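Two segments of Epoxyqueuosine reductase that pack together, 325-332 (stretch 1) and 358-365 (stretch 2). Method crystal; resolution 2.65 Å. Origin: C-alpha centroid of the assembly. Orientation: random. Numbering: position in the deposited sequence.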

# COMPACT_ATOMS: atom_id res chain seq x y z
N ALA A 325 -4.71 -2.52 -14.48
CA ALA A 325 -3.88 -2.67 -15.65
C ALA A 325 -4.61 -2.18 -16.87
O ALA A 325 -4.00 -1.55 -17.75
N ILE A 326 -5.91 -2.47 -16.95
CA ILE A 326 -6.73 -1.93 -18.05
C ILE A 326 -6.70 -0.42 -18.00
O ILE A 326 -6.55 0.26 -19.02
N ILE A 327 -6.76 0.11 -16.79
CA ILE A 327 -6.70 1.54 -16.64
C ILE A 327 -5.35 2.09 -17.11
O ILE A 327 -5.29 3.15 -17.74
N ALA A 328 -4.27 1.40 -16.76
CA ALA A 328 -2.94 1.84 -17.15
C ALA A 328 -2.85 1.87 -18.66
O ALA A 328 -2.45 2.87 -19.26
N LEU A 329 -3.25 0.76 -19.29
CA LEU A 329 -3.28 0.70 -20.75
C LEU A 329 -4.08 1.85 -21.38
O LEU A 329 -3.69 2.39 -22.41
N ALA A 330 -5.20 2.23 -20.75
CA ALA A 330 -5.94 3.36 -21.26
C ALA A 330 -5.15 4.67 -21.08
O ALA A 330 -5.10 5.51 -21.96
N ASN A 331 -4.52 4.84 -19.92
CA ASN A 331 -3.68 6.01 -19.66
C ASN A 331 -2.46 6.13 -20.58
O ASN A 331 -2.01 7.23 -20.86
N LEU A 332 -1.95 5.00 -21.06
CA LEU A 332 -0.93 5.00 -22.10
C LEU A 332 -1.46 5.12 -23.54
O LEU A 332 -0.64 5.11 -24.47
N ILE A 358 -14.62 -1.00 -21.68
CA ILE A 358 -15.45 -0.13 -22.52
C ILE A 358 -15.00 1.32 -22.42
O ILE A 358 -14.75 1.97 -23.42
N TRP A 359 -14.81 1.79 -21.18
CA TRP A 359 -14.23 3.09 -20.95
C TRP A 359 -12.89 3.21 -21.65
O TRP A 359 -12.60 4.21 -22.30
N ALA A 360 -12.05 2.21 -21.47
CA ALA A 360 -10.67 2.25 -21.96
C ALA A 360 -10.64 2.45 -23.48
O ALA A 360 -9.77 3.18 -24.01
N LEU A 361 -11.58 1.84 -24.20
CA LEU A 361 -11.63 2.07 -25.65
C LEU A 361 -11.94 3.53 -25.99
O LEU A 361 -11.41 4.06 -26.96
N GLY A 362 -12.75 4.18 -25.16
CA GLY A 362 -13.06 5.58 -25.39
C GLY A 362 -11.86 6.49 -25.17
O GLY A 362 -11.84 7.64 -25.62
N GLU A 363 -10.87 5.99 -24.48
CA GLU A 363 -9.68 6.74 -24.20
C GLU A 363 -8.63 6.50 -25.30
O GLU A 363 -7.97 7.44 -25.76
N ILE A 364 -8.43 5.23 -25.63
CA ILE A 364 -7.38 4.77 -26.55
C ILE A 364 -7.69 5.17 -27.99
O ILE A 364 -6.84 5.71 -28.67
N VAL A 365 -8.90 4.89 -28.46
CA VAL A 365 -9.27 5.17 -29.86
C VAL A 365 -9.68 6.63 -30.01
O VAL A 365 -10.84 6.99 -29.84

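What lies at the centre of the contact? Two alanines, whose CA-to-CB bonds each point toward the opposite helix. The CA atoms of Ala330 and Ala360 are 4.9 Å apart, the nearest such pair between the stretches, and Ala330 CB meets Ala360 CB at 3.7 Å. With only methyl groups between the backbones at this point, the two helices, running nearly parallel at 13°, come within 8.7 Å of each other, axis to axis. Ala330 is the hub: more of its surface is covered by the other stretch than that of any other residue here, and its neighbours across the gap are Trp359, Ala360, Glu363 and Ile364.

Which larger side chains close around this pair? Trp359 leaves its helix sideways, but its chi1 near t (172°), with chi2 at 75°, brings the indole closer to stretch 1. The six-membered part of the ring makes the contact: Trp359 CZ3 is 3.6 Å from Ala330 CB and 4.1 Å from Ile327 CG1, both approaching the ring obliquely. Ile327, about one turn before Ala330 and with chi1 m and chi2 t, is itself directed sideways. Ile326 has the same pair of rotamers and also points sideways; its CG2 touches Ala360 CB at 3.8 Å.

How is the packing continued toward the C-terminal ends of the helices? Ile364 starts sideways, and its m, t rotamer carries CD1 nearer to the first helix, where it rests against backbone rather than side chain: CD1 of Ile364 lies 3.9 Å from Ala330 CA and 3.8 Å from Leu329 O. Leu329, also m, t, sends the end of its side chain away from stretch 2, so its closest contact is made through that carbonyl oxygen.

What happens at the polar edge? Glu363 points its CB toward stretch 1, and this carbon sits 4.1 Å from Ala330 CB, but the end of the chain leads away, with chi1 (-99°) and chi2 (8°) both between wells; Glu363 OE1 is hydrogen-bonded elsewhere in the structure. Asn331, chi1 m, starts away from stretch 2, yet its end comes nearer, placing Asn331 OD1 4.3 Å from Trp359 CH2, at the edge of the ring and near its plane. Its ND2 also finds a hydrogen-bond partner elsewhere. No hydrogen bond crosses between the stretches, so the contact, burying 293 Å² in all, is one of close, mainly apolar packing.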

# COMPACT_ATOMS: atom_id res chain seq x y z
CB ALA A 325 -3.44 -4.13 -15.81
CB ILE A 326 -8.17 -2.44 -17.99
CG1 ILE A 326 -8.19 -3.92 -18.35
CG2 ILE A 326 -9.04 -1.66 -18.95
CD1 ILE A 326 -9.43 -4.61 -17.87
CB ILE A 327 -7.02 1.96 -15.22
CG1 ILE A 327 -8.51 1.65 -14.94
CG2 ILE A 327 -6.76 3.44 -15.03
CD1 ILE A 327 -8.90 1.66 -13.48
CB ALA A 328 -1.88 0.89 -16.59
CB LEU A 329 -3.85 -0.62 -21.22
CG LEU A 329 -2.89 -1.76 -20.97
CD1 LEU A 329 -3.61 -3.08 -21.23
CD2 LEU A 329 -1.66 -1.64 -21.83
CB ALA A 330 -7.29 3.43 -20.58
CB ASN A 331 -3.23 6.02 -18.20
CG ASN A 331 -4.34 6.43 -17.28
OD1 ASN A 331 -5.35 7.02 -17.73
ND2 ASN A 331 -4.20 6.11 -16.00
CB LEU A 332 -0.09 3.73 -22.00
CG LEU A 332 0.67 3.59 -20.70
CD1 LEU A 332 1.16 2.16 -20.53
CD2 LEU A 332 1.83 4.57 -20.65
CB ILE A 358 -16.93 -0.25 -22.13
CG1 ILE A 358 -17.47 -1.58 -22.66
CG2 ILE A 358 -17.72 0.91 -22.70
CD1 ILE A 358 -18.82 -1.89 -22.11
CB TRP A 359 -14.04 3.33 -19.44
CG TRP A 359 -13.27 4.59 -19.11
CD1 TRP A 359 -13.72 5.87 -19.19
CD2 TRP A 359 -11.91 4.68 -18.67
NE1 TRP A 359 -12.73 6.76 -18.81
CE2 TRP A 359 -11.62 6.05 -18.48
CE3 TRP A 359 -10.93 3.74 -18.41
CZ2 TRP A 359 -10.37 6.49 -18.06
CZ3 TRP A 359 -9.66 4.19 -17.97
CH2 TRP A 359 -9.40 5.55 -17.81
CB ALA A 360 -9.91 1.00 -21.53
CB LEU A 361 -12.62 1.15 -26.32
CG LEU A 361 -12.21 -0.32 -26.35
CD1 LEU A 361 -13.38 -1.14 -26.84
CD2 LEU A 361 -11.01 -0.58 -27.22
CB GLU A 363 -9.13 6.29 -22.82
CG GLU A 363 -9.46 7.16 -21.60
CD GLU A 363 -10.44 8.30 -21.83
OE1 GLU A 363 -11.64 8.05 -22.05
OE2 GLU A 363 -9.99 9.45 -21.76
CB ILE A 364 -7.19 3.24 -26.43
CG1 ILE A 364 -6.48 2.91 -25.11
CG2 ILE A 364 -6.38 2.68 -27.58
CD1 ILE A 364 -6.67 1.50 -24.61
CB VAL A 365 -10.42 4.27 -30.31
CG1 VAL A 365 -10.77 4.55 -31.75
CG2 VAL A 365 -10.05 2.80 -30.12